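Local coordinates for protein spherulin-4 (Aspergillus clavatus, PDB 5C5G) that is a glycoside hydrolase of the spherulin-4 family, probably acting on galactosaminogalactan, a polymer containing N-acetylgalactosamine, at residues N37-N43 against N70-Y76; I30-V36 against L65-V71; G112-T118 against H147-P153. All blocks are in the same frame, centred on the assembly; numbering follows the deposited sequence.

Interaction 1 of 3, residues N37-N43 against N70-Y76; sequences NFTVVIN and NVRLLGY
The carboxamide of Asn43 lies flat over one face of the Tyr76 ring. The two planes are only 8° apart, and Asn43 OD1 comes within 3.4 Å of Tyr76 CD1. Tyr76 CG is anti to the backbone N (chi1 177°), which brings its ring alongside Asn43. Val41 CG1 sits near the ring plane at its edge and is 3.9 Å from Tyr76 CB. The two polar ends are held from outside the pair: Asn43 OD1 by Gly47 N, and Tyr76 OH by Asp116. Tyr76 and Asp116 both bind N-acetyl-D-galactosamine, so the stack borders the sugar site. Further back, Thr39 CG2 touches Leu74 CD1 at 3.6 Å on the same sheet face as Val41. On the other face Leu73 CD2 reaches Val40 CB at 3.8 Å. At the start of the strands the Phe38 ring stands almost upright to the Asn70 amide, with ND2 at its edge, while Asn70 ND2 is hydrogen-bonded to Val36 O. Six backbone hydrogen bonds join the strands in parallel register, from Phe38 N to Asn70 O (2.9 Å) up to Tyr76 N to Ile42 O (3.0 Å). The strand axes cross at -28°, the twist of a closed barrel. Strand 9-13 pairs with the other edge of strand 38-42. Helix 24-32 packs on Phe38, Val40 and Val71, while Leu74 meets Tyr148 and Val150 of strand 148-152.

Interaction 2 of 3, residues I30-V36 against L65-V71; sequences ISKHPDV and LASYENV
Ile30 packs against Tyr68 and Val71 where two neighbouring helix-to-strand connections of the (beta/alpha) barrel run side by side. Residues 30-36 lead from helix 24-32 into strand 38-42, and residues 65-71 lead from helix 56-66 into strand 71-78. Each connection contains a type I turn, His33 to Val36 and Tyr68 to Val71.

The apolar contacts centre on the two branches of Ile30. Its CG2 methyl sits over one face of the Tyr68 ring in a CH-pi contact, 3.9 Å from the ring centroid and 28° off the normal. The other branch ends in CD1, which meets Val71 CG2 at 3.5 Å and Leu65 CD2 at 4.1 Å. With CG1 beside the backbone N and CG2 anti to it (chi1 -70°), the branches divide between these partners.

Among the polar groups, the Tyr68 hydroxyl is hydrogen-bonded to Glu27, one helical turn before Ser31. The polar contacts across the pair belong to the Asn70 amide, which enters among the carbonyls of the first connection. Its NH2 group bridges the last turn of helix 24-32 and Val36 in the loop that leads into strand 38-42. The bond from Asn70 ND2 to Ile30 O is weak, at 3.4 Å. That from Asn70 ND2 to Val36 O is firmer, at 2.9 Å, and Val36 O lies only 12° out of the amide plane.

Interaction 3 of 3, residues G112-T118 against H147-P153; sequences GIFFDET and HYVVHNP
Asp116 and Asn152 lie side by side and point the same way, with carboxylate and amide planes 12° apart. Asn152 ND2 meets Asp116 OD1 at 2.9 Å, but the bond is bent and weak. Each group has a firmer partner outside the pair: Asp116 OD2 takes the Tyr76 hydroxyl, and Asn152 ND2 bonds to Glu172. Asp116, Tyr76 and Glu172 all bind N-acetyl-D-galactosamine, so Asn152 links two of these residues directly. The Phe114 ring lies against Asn152, ring and amide planes 40° apart. Its CZ touches Asn152 CB at 3.5 Å, and its CD1 reaches Val150 CG1 at 3.6 Å. A torsion placing CG anti to the backbone N (chi1 174°) swings the ring toward strand 148-152.

These strands are the parallel pair of a beta-alpha-beta unit in the barrel, joined through helix 124-139. Four regular backbone bonds link them, such as Phe115 N to Val150 O at 2.8 Å. At the start of the pair Gly112 CA lies close to Tyr148 O, 3.0 Å away.

On the opposite face Phe115 and His151 cross obliquely, with Phe115 CD2 at the imidazole edge. Ile113 CG2 sits over the centre of the Phe115 ring, and Val137 of helix 124-139 packs against both. Thr118 crosses His151 at about a right angle, its CG2 over one face of the imidazole, 4.2 Å from the centroid. Past the strand ends, one water donates to both Thr118 O and Pro153 O, the latter at 2.7 Å.

Overall arrangement
All three interactions belong to one eight-stranded parallel barrel. Interactions 1 and 3 are strand pairs within it, with centres 11 Å apart. Strands 71-78 and 112-116 are neighbours, so the two pairs form four consecutive strands. Tyr76 and Asp116 bring their sugar-binding side chains together across this join. Interaction 2 lies on the outer side and shares Asn70 and Val71 with interaction 1; their centres are about 11 Å apart. Its segments alternate with those of interaction 1 along the chain, and both close before interaction 3 opens. Interactions 2 and 3 do not touch; their centres are 21 Å apart. Interaction 2 joins the connections leading into the strands of interaction 1, while each of the other two contributes one residue to the sugar site.

Interaction 1 of 3, residues N37-N43 against N70-Y76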
loop_
_atom_site.group_PDB
_atom_site.type_symbol
_atom_site.label_atom_id
_atom_site.label_comp_id
_atom_site.label_asym_id
_atom_site.label_seq_id
_atom_site.Cartn_x
_atom_site.Cartn_y
_atom_site.Cartn_z
ATOM N N ASN A 37 3.872 -7.023 -9.984
ATOM C CA ASN A 37 2.705 -7.039 -9.098
ATOM C C ASN A 37 2.520 -5.698 -8.427
ATOM O O ASN A 37 3.491 -5.122 -7.919
ATOM C CB ASN A 37 2.868 -8.139 -8.058
ATOM C CG ASN A 37 2.895 -9.506 -8.680
ATOM O OD1 ASN A 37 2.118 -9.786 -9.591
ATOM N ND2 ASN A 37 3.793 -10.357 -8.215
ATOM N N PHE A 38 1.281 -5.225 -8.435
ATOM C CA PHE A 38 0.920 -3.925 -7.900
ATOM C C PHE A 38 -0.032 -4.108 -6.731
ATOM O O PHE A 38 -1.052 -4.787 -6.851
ATOM C CB PHE A 38 0.225 -3.075 -8.963
ATOM C CG PHE A 38 1.102 -2.686 -10.125
ATOM C CD1 PHE A 38 1.321 -3.559 -11.175
ATOM C CD2 PHE A 38 1.682 -1.444 -10.182
ATOM C CE1 PHE A 38 2.114 -3.202 -12.250
ATOM C CE2 PHE A 38 2.486 -1.089 -11.254
ATOM C CZ PHE A 38 2.688 -1.966 -12.289
ATOM N N THR A 39 0.295 -3.486 -5.611
ATOM C CA THR A 39 -0.585 -3.431 -4.452
ATOM C C THR A 39 -1.154 -2.029 -4.437
ATOM O O THR A 39 -0.386 -1.079 -4.273
ATOM C CB THR A 39 0.182 -3.673 -3.163
ATOM O OG1 THR A 39 0.764 -4.978 -3.213
ATOM C CG2 THR A 39 -0.749 -3.591 -1.957
ATOM N N VAL A 40 -2.462 -1.880 -4.610
ATOM C CA VAL A 40 -3.049 -0.573 -4.852
ATOM C C VAL A 40 -4.063 -0.279 -3.761
ATOM O O VAL A 40 -5.064 -0.975 -3.632
ATOM C CB VAL A 40 -3.704 -0.549 -6.230
ATOM C CG1 VAL A 40 -4.370 0.797 -6.490
ATOM C CG2 VAL A 40 -2.689 -0.873 -7.324
ATOM N N VAL A 41 -3.805 0.757 -2.972
ATOM C CA VAL A 41 -4.729 1.132 -1.912
ATOM C C VAL A 41 -5.691 2.170 -2.446
ATOM O O VAL A 41 -5.268 3.220 -2.944
ATOM C CB VAL A 41 -3.998 1.733 -0.715
ATOM C CG1 VAL A 41 -4.974 2.050 0.389
ATOM C CG2 VAL A 41 -2.903 0.779 -0.225
ATOM N N ILE A 42 -6.970 1.900 -2.332
ATOM C CA ILE A 42 -7.964 2.905 -2.699
ATOM C C ILE A 42 -8.651 3.396 -1.428
ATOM O O ILE A 42 -8.740 2.699 -0.400
ATOM C CB ILE A 42 -8.921 2.417 -3.775
ATOM C CG1 ILE A 42 -9.577 1.146 -3.323
ATOM C CG2 ILE A 42 -8.174 2.167 -5.125
ATOM C CD1 ILE A 42 -10.837 1.324 -2.525
ATOM N N ASN A 43 -9.123 4.623 -1.504
ATOM C CA ASN A 43 -9.454 5.384 -0.316
ATOM C C ASN A 43 -10.476 6.457 -0.662
ATOM O O ASN A 43 -10.129 7.612 -0.852
ATOM C CB ASN A 43 -8.159 5.992 0.222
ATOM C CG ASN A 43 -8.347 6.758 1.483
ATOM O OD1 ASN A 43 -9.403 6.697 2.117
ATOM N ND2 ASN A 43 -7.321 7.497 1.874
ATOM N N ASN A 70 -2.551 -8.775 -12.198
ATOM C CA ASN A 70 -1.367 -8.357 -11.439
ATOM C C ASN A 70 -1.622 -7.197 -10.503
ATOM O O ASN A 70 -0.679 -6.611 -9.973
ATOM C CB ASN A 70 -0.184 -8.043 -12.370
ATOM C CG ASN A 70 -0.486 -6.950 -13.387
ATOM O OD1 ASN A 70 -1.607 -6.820 -13.866
ATOM N ND2 ASN A 70 0.533 -6.181 -13.745
ATOM N N VAL A 71 -2.889 -6.886 -10.270
ATOM C CA VAL A 71 -3.282 -5.857 -9.319
ATOM C C VAL A 71 -3.948 -6.499 -8.116
ATOM O O VAL A 71 -4.796 -7.388 -8.263
ATOM C CB VAL A 71 -4.300 -4.893 -9.965
ATOM C CG1 VAL A 71 -4.984 -3.978 -8.929
ATOM C CG2 VAL A 71 -3.619 -4.071 -11.049
ATOM N N ARG A 72 -3.584 -6.023 -6.939
ATOM C CA ARG A 72 -4.286 -6.373 -5.709
ATOM C C ARG A 72 -4.754 -5.104 -5.047
ATOM O O ARG A 72 -3.954 -4.352 -4.475
ATOM C CB ARG A 72 -3.368 -7.146 -4.765
ATOM C CG ARG A 72 -2.966 -8.521 -5.274
ATOM C CD ARG A 72 -4.170 -9.457 -5.425
ATOM N NE ARG A 72 -3.774 -10.773 -5.935
ATOM C CZ ARG A 72 -3.693 -11.084 -7.224
ATOM N NH1 ARG A 72 -3.315 -12.304 -7.589
ATOM N NH2 ARG A 72 -3.992 -10.184 -8.154
ATOM N N LEU A 73 -6.052 -4.839 -5.154
ATOM C CA LEU A 73 -6.653 -3.680 -4.535
ATOM C C LEU A 73 -6.876 -3.935 -3.057
ATOM O O LEU A 73 -7.297 -5.010 -2.651
ATOM C CB LEU A 73 -8.010 -3.371 -5.155
ATOM C CG LEU A 73 -7.975 -2.917 -6.599
ATOM C CD1 LEU A 73 -9.373 -2.809 -7.147
ATOM C CD2 LEU A 73 -7.286 -1.596 -6.771
ATOM N N LEU A 74 -6.627 -2.899 -2.268
ATOM C CA LEU A 74 -6.896 -2.920 -0.831
ATOM C C LEU A 74 -7.760 -1.731 -0.473
ATOM O O LEU A 74 -7.567 -0.629 -0.992
ATOM C CB LEU A 74 -5.599 -2.811 -0.023
ATOM C CG LEU A 74 -4.485 -3.817 -0.329
ATOM C CD1 LEU A 74 -3.286 -3.521 0.555
ATOM C CD2 LEU A 74 -4.911 -5.236 -0.121
ATOM N N GLY A 75 -8.669 -1.939 0.465
ATOM C CA GLY A 75 -9.458 -0.835 0.993
ATOM C C GLY A 75 -8.771 -0.156 2.172
ATOM O O GLY A 75 -8.379 -0.838 3.124
ATOM N N TYR A 76 -8.657 1.166 2.137
ATOM C CA TYR A 76 -8.094 1.947 3.236
ATOM C C TYR A 76 -9.043 1.981 4.431
ATOM O O TYR A 76 -10.220 2.330 4.273
ATOM C CB TYR A 76 -7.843 3.376 2.743
ATOM C CG TYR A 76 -7.325 4.342 3.781
ATOM C CD1 TYR A 76 -8.164 4.865 4.757
ATOM C CD2 TYR A 76 -6.011 4.778 3.745
ATOM C CE1 TYR A 76 -7.696 5.755 5.698
ATOM C CE2 TYR A 76 -5.533 5.676 4.679
ATOM C CZ TYR A 76 -6.376 6.152 5.663
ATOM O OH TYR A 76 -5.916 7.043 6.606
#

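Interaction 2 of 3, residues I30-V36 against L65-V71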
loop_
_atom_site.group_PDB
_atom_site.type_symbol
_atom_site.label_atom_id
_atom_site.label_comp_id
_atom_site.label_asym_id
_atom_site.label_seq_id
_atom_site.Cartn_x
_atom_site.Cartn_y
_atom_site.Cartn_z
ATOM N N ILE A 30 0.468 -0.711 -15.393
ATOM C CA ILE A 30 -0.026 -2.045 -15.095
ATOM C C ILE A 30 -0.081 -2.872 -16.382
ATOM O O ILE A 30 0.313 -4.040 -16.402
ATOM C CB ILE A 30 -1.424 -2.005 -14.451
ATOM C CG1 ILE A 30 -1.334 -1.434 -13.039
ATOM C CG2 ILE A 30 -2.073 -3.400 -14.434
ATOM C CD1 ILE A 30 -2.693 -1.009 -12.478
ATOM N N SER A 31 -0.584 -2.257 -17.447
ATOM C CA SER A 31 -0.715 -2.907 -18.740
ATOM C C SER A 31 0.645 -3.154 -19.392
ATOM O O SER A 31 0.873 -4.194 -20.017
ATOM C CB SER A 31 -1.591 -2.048 -19.659
ATOM O OG SER A 31 -1.714 -2.663 -20.926
ATOM N N LYS A 32 1.561 -2.202 -19.241
ATOM C CA LYS A 32 2.884 -2.318 -19.841
ATOM C C LYS A 32 3.729 -3.392 -19.165
ATOM O O LYS A 32 4.593 -3.994 -19.794
ATOM C CB LYS A 32 3.610 -0.970 -19.770
ATOM C CG LYS A 32 5.013 -0.978 -20.340
ATOM C CD LYS A 32 5.686 0.369 -20.206
ATOM C CE LYS A 32 7.124 0.302 -20.692
ATOM N NZ LYS A 32 7.889 1.530 -20.350
ATOM N N HIS A 33 3.490 -3.615 -17.875
ATOM C CA HIS A 33 4.324 -4.516 -17.067
ATOM C C HIS A 33 3.485 -5.597 -16.388
ATOM O O HIS A 33 3.322 -5.598 -15.164
ATOM C CB HIS A 33 5.067 -3.729 -15.998
ATOM C CG HIS A 33 5.950 -2.652 -16.533
ATOM N ND1 HIS A 33 7.139 -2.907 -17.175
ATOM C CD2 HIS A 33 5.824 -1.305 -16.493
ATOM C CE1 HIS A 33 7.707 -1.763 -17.514
ATOM N NE2 HIS A 33 6.933 -0.776 -17.098
ATOM N N PRO A 34 2.951 -6.538 -17.182
ATOM C CA PRO A 34 2.115 -7.590 -16.591
ATOM C C PRO A 34 2.882 -8.486 -15.624
ATOM O O PRO A 34 2.267 -9.153 -14.805
ATOM C CB PRO A 34 1.642 -8.392 -17.809
ATOM C CG PRO A 34 2.627 -8.097 -18.884
ATOM C CD PRO A 34 3.066 -6.675 -18.642
ATOM N N ASP A 35 4.208 -8.473 -15.715
ATOM C CA ASP A 35 5.061 -9.260 -14.830
ATOM C C ASP A 35 5.299 -8.608 -13.463
ATOM O O ASP A 35 5.837 -9.246 -12.573
ATOM C CB ASP A 35 6.407 -9.522 -15.512
ATOM C CG ASP A 35 7.138 -8.240 -15.870
ATOM O OD1 ASP A 35 6.509 -7.333 -16.456
ATOM O OD2 ASP A 35 8.342 -8.131 -15.556
ATOM N N VAL A 36 4.933 -7.342 -13.308
ATOM C CA VAL A 36 5.073 -6.623 -12.050
ATOM C C VAL A 36 3.777 -6.749 -11.281
ATOM O O VAL A 36 2.696 -6.636 -11.859
ATOM C CB VAL A 36 5.404 -5.132 -12.290
ATOM C CG1 VAL A 36 5.352 -4.335 -10.994
ATOM C CG2 VAL A 36 6.768 -5.021 -12.916
ATOM N N LEU A 65 -9.428 -1.445 -12.711
ATOM C CA LEU A 65 -8.167 -1.882 -12.113
ATOM C C LEU A 65 -8.265 -3.311 -11.632
ATOM O O LEU A 65 -7.317 -4.087 -11.781
ATOM C CB LEU A 65 -7.749 -0.989 -10.939
ATOM C CG LEU A 65 -7.437 0.475 -11.231
ATOM C CD1 LEU A 65 -6.932 1.140 -9.973
ATOM C CD2 LEU A 65 -6.428 0.641 -12.356
ATOM N N ALA A 66 -9.401 -3.661 -11.041
ATOM C CA ALA A 66 -9.603 -4.999 -10.496
ATOM C C ALA A 66 -9.529 -6.068 -11.584
ATOM O O ALA A 66 -9.235 -7.220 -11.298
ATOM C CB ALA A 66 -10.935 -5.080 -9.779
ATOM N N SER A 67 -9.786 -5.686 -12.830
ATOM C CA SER A 67 -9.758 -6.628 -13.943
ATOM C C SER A 67 -8.359 -7.143 -14.282
ATOM O O SER A 67 -8.226 -8.139 -14.990
ATOM C CB SER A 67 -10.380 -5.983 -15.185
ATOM O OG SER A 67 -9.495 -5.055 -15.785
ATOM N N TYR A 68 -7.318 -6.466 -13.807
ATOM C CA TYR A 68 -5.944 -6.887 -14.095
ATOM C C TYR A 68 -5.465 -7.877 -13.054
ATOM O O TYR A 68 -5.530 -7.612 -11.855
ATOM C CB TYR A 68 -5.015 -5.677 -14.097
ATOM C CG TYR A 68 -5.205 -4.774 -15.283
ATOM C CD1 TYR A 68 -4.523 -5.005 -16.463
ATOM C CD2 TYR A 68 -6.059 -3.687 -15.221
ATOM C CE1 TYR A 68 -4.689 -4.182 -17.559
ATOM C CE2 TYR A 68 -6.234 -2.859 -16.311
ATOM C CZ TYR A 68 -5.548 -3.107 -17.477
ATOM O OH TYR A 68 -5.715 -2.289 -18.576
ATOM N N GLU A 69 -4.947 -9.005 -13.514
ATOM C CA GLU A 69 -4.564 -10.083 -12.620
ATOM C C GLU A 69 -3.357 -9.739 -11.754
ATOM O O GLU A 69 -3.165 -10.341 -10.702
ATOM C CB GLU A 69 -4.262 -11.347 -13.425
ATOM N N ASN A 70 -2.551 -8.775 -12.198
ATOM C CA ASN A 70 -1.367 -8.357 -11.439
ATOM C C ASN A 70 -1.622 -7.197 -10.503
ATOM O O ASN A 70 -0.679 -6.611 -9.973
ATOM C CB ASN A 70 -0.184 -8.043 -12.370
ATOM C CG ASN A 70 -0.486 -6.950 -13.387
ATOM O OD1 ASN A 70 -1.607 -6.820 -13.866
ATOM N ND2 ASN A 70 0.533 -6.181 -13.745
ATOM N N VAL A 71 -2.889 -6.886 -10.270
ATOM C CA VAL A 71 -3.282 -5.857 -9.319
ATOM C C VAL A 71 -3.948 -6.499 -8.116
ATOM O O VAL A 71 -4.796 -7.388 -8.263
ATOM C CB VAL A 71 -4.300 -4.893 -9.965
ATOM C CG1 VAL A 71 -4.984 -3.978 -8.929
ATOM C CG2 VAL A 71 -3.619 -4.071 -11.049
#

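Interaction 3 of 3, residues G112-T118 against H147-P153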
loop_
_atom_site.group_PDB
_atom_site.type_symbol
_atom_site.label_atom_id
_atom_site.label_comp_id
_atom_site.label_asym_id
_atom_site.label_seq_id
_atom_site.Cartn_x
_atom_site.Cartn_y
_atom_site.Cartn_z
ATOM N N GLY A 112 -8.374 -7.142 0.140
ATOM C CA GLY A 112 -7.788 -6.994 1.445
ATOM C C GLY A 112 -7.956 -5.580 1.935
ATOM O O GLY A 112 -8.655 -4.769 1.327
ATOM N N ILE A 113 -7.308 -5.299 3.059
ATOM C CA ILE A 113 -7.448 -4.049 3.774
ATOM C C ILE A 113 -6.080 -3.496 4.133
ATOM O O ILE A 113 -5.171 -4.230 4.555
ATOM C CB ILE A 113 -8.272 -4.246 5.068
ATOM C CG1 ILE A 113 -9.694 -4.747 4.737
ATOM C CG2 ILE A 113 -8.326 -2.982 5.895
ATOM C CD1 ILE A 113 -10.581 -3.791 3.959
ATOM N N PHE A 114 -5.970 -2.181 3.962
ATOM C CA PHE A 114 -4.817 -1.381 4.372
ATOM C C PHE A 114 -5.224 -0.599 5.612
ATOM O O PHE A 114 -6.073 0.287 5.526
ATOM C CB PHE A 114 -4.460 -0.427 3.233
ATOM C CG PHE A 114 -3.382 0.568 3.554
ATOM C CD1 PHE A 114 -2.052 0.241 3.420
ATOM C CD2 PHE A 114 -3.702 1.862 3.954
ATOM C CE1 PHE A 114 -1.055 1.179 3.678
ATOM C CE2 PHE A 114 -2.708 2.800 4.203
ATOM C CZ PHE A 114 -1.395 2.460 4.065
ATOM N N PHE A 115 -4.649 -0.944 6.762
ATOM C CA PHE A 115 -4.953 -0.295 8.038
ATOM C C PHE A 115 -3.962 0.825 8.268
ATOM O O PHE A 115 -2.770 0.582 8.506
ATOM C CB PHE A 115 -4.875 -1.294 9.178
ATOM C CG PHE A 115 -5.969 -2.328 9.161
ATOM C CD1 PHE A 115 -7.275 -1.963 9.491
ATOM C CD2 PHE A 115 -5.707 -3.645 8.850
ATOM C CE1 PHE A 115 -8.298 -2.897 9.499
ATOM C CE2 PHE A 115 -6.731 -4.596 8.849
ATOM C CZ PHE A 115 -8.032 -4.219 9.183
ATOM N N ASP A 116 -4.435 2.058 8.211
ATOM C CA ASP A 116 -3.578 3.214 8.429
ATOM C C ASP A 116 -3.445 3.524 9.909
ATOM O O ASP A 116 -4.320 3.213 10.723
ATOM C CB ASP A 116 -4.107 4.423 7.668
ATOM C CG ASP A 116 -3.036 5.451 7.370
ATOM O OD1 ASP A 116 -1.822 5.145 7.473
ATOM O OD2 ASP A 116 -3.399 6.588 7.039
ATOM N N GLU A 117 -2.310 4.110 10.238
ATOM C CA GLU A 117 -2.017 4.613 11.577
ATOM C C GLU A 117 -2.002 3.517 12.616
ATOM O O GLU A 117 -2.535 3.675 13.706
ATOM C CB GLU A 117 -3.040 5.669 12.009
ATOM C CG GLU A 117 -3.285 6.767 11.002
ATOM C CD GLU A 117 -4.608 7.508 11.236
ATOM O OE1 GLU A 117 -5.642 6.870 11.587
ATOM O OE2 GLU A 117 -4.607 8.740 11.057
ATOM N N THR A 118 -1.386 2.396 12.320
ATOM C CA THR A 118 -1.223 1.385 13.352
ATOM C C THR A 118 -0.105 1.849 14.302
ATOM O O THR A 118 0.781 2.605 13.919
ATOM C CB THR A 118 -0.904 0.022 12.744
ATOM O OG1 THR A 118 0.245 0.142 11.899
ATOM C CG2 THR A 118 -2.091 -0.493 11.942
ATOM N N HIS A 147 -7.523 -11.917 0.930
ATOM C CA HIS A 147 -7.740 -11.411 2.282
ATOM C C HIS A 147 -6.459 -10.797 2.843
ATOM O O HIS A 147 -6.055 -11.056 3.974
ATOM C CB HIS A 147 -8.227 -12.526 3.205
ATOM C CG HIS A 147 -9.534 -13.136 2.788
ATOM N ND1 HIS A 147 -10.743 -12.721 3.301
ATOM C CD2 HIS A 147 -9.818 -14.125 1.909
ATOM C CE1 HIS A 147 -11.719 -13.430 2.759
ATOM N NE2 HIS A 147 -11.186 -14.294 1.914
ATOM N N TYR A 148 -5.832 -9.960 2.036
ATOM C CA TYR A 148 -4.544 -9.362 2.378
ATOM C C TYR A 148 -4.705 -8.342 3.498
ATOM O O TYR A 148 -5.719 -7.645 3.579
ATOM C CB TYR A 148 -4.030 -8.653 1.137
ATOM C CG TYR A 148 -2.549 -8.583 0.878
ATOM C CD1 TYR A 148 -1.810 -9.728 0.602
ATOM C CD2 TYR A 148 -1.906 -7.351 0.806
ATOM C CE1 TYR A 148 -0.454 -9.644 0.320
ATOM C CE2 TYR A 148 -0.555 -7.256 0.516
ATOM C CZ TYR A 148 0.163 -8.401 0.276
ATOM O OH TYR A 148 1.505 -8.296 -0.013
ATOM N N VAL A 149 -3.692 -8.236 4.347
ATOM C CA VAL A 149 -3.655 -7.259 5.428
ATOM C C VAL A 149 -2.349 -6.486 5.360
ATOM O O VAL A 149 -1.262 -7.077 5.401
ATOM C CB VAL A 149 -3.741 -7.944 6.797
ATOM C CG1 VAL A 149 -3.535 -6.937 7.932
ATOM C CG2 VAL A 149 -5.088 -8.628 6.958
ATOM N N VAL A 150 -2.458 -5.165 5.261
ATOM C CA VAL A 150 -1.287 -4.290 5.333
ATOM C C VAL A 150 -1.484 -3.320 6.481
ATOM O O VAL A 150 -2.596 -2.836 6.693
ATOM C CB VAL A 150 -1.047 -3.535 4.004
ATOM C CG1 VAL A 150 0.118 -2.542 4.097
ATOM C CG2 VAL A 150 -0.783 -4.519 2.880
ATOM N N HIS A 151 -0.413 -3.067 7.229
ATOM C CA HIS A 151 -0.406 -2.070 8.284
ATOM C C HIS A 151 0.468 -0.909 7.887
ATOM O O HIS A 151 1.531 -1.114 7.297
ATOM C CB HIS A 151 0.193 -2.660 9.558
ATOM C CG HIS A 151 -0.673 -3.668 10.225
ATOM N ND1 HIS A 151 -0.256 -4.384 11.321
ATOM C CD2 HIS A 151 -1.937 -4.072 9.961
ATOM C CE1 HIS A 151 -1.233 -5.188 11.708
ATOM N NE2 HIS A 151 -2.259 -5.021 10.899
ATOM N N ASN A 152 0.073 0.298 8.261
ATOM C CA ASN A 152 0.926 1.474 8.094
ATOM C C ASN A 152 1.176 2.228 9.396
ATOM O O ASN A 152 0.484 3.190 9.715
ATOM C CB ASN A 152 0.370 2.455 7.084
ATOM C CG ASN A 152 1.339 3.591 6.824
ATOM O OD1 ASN A 152 2.533 3.498 7.142
ATOM N ND2 ASN A 152 0.833 4.700 6.300
ATOM N N PRO A 153 2.211 1.816 10.129
ATOM C CA PRO A 153 2.631 2.600 11.286
ATOM C C PRO A 153 3.438 3.815 10.869
ATOM O O PRO A 153 3.668 4.691 11.702
ATOM C CB PRO A 153 3.506 1.616 12.078
ATOM C CG PRO A 153 4.005 0.651 11.052
ATOM C CD PRO A 153 2.894 0.513 10.053
HETATM O O HOH W 1 2.719 4.573 14.266
#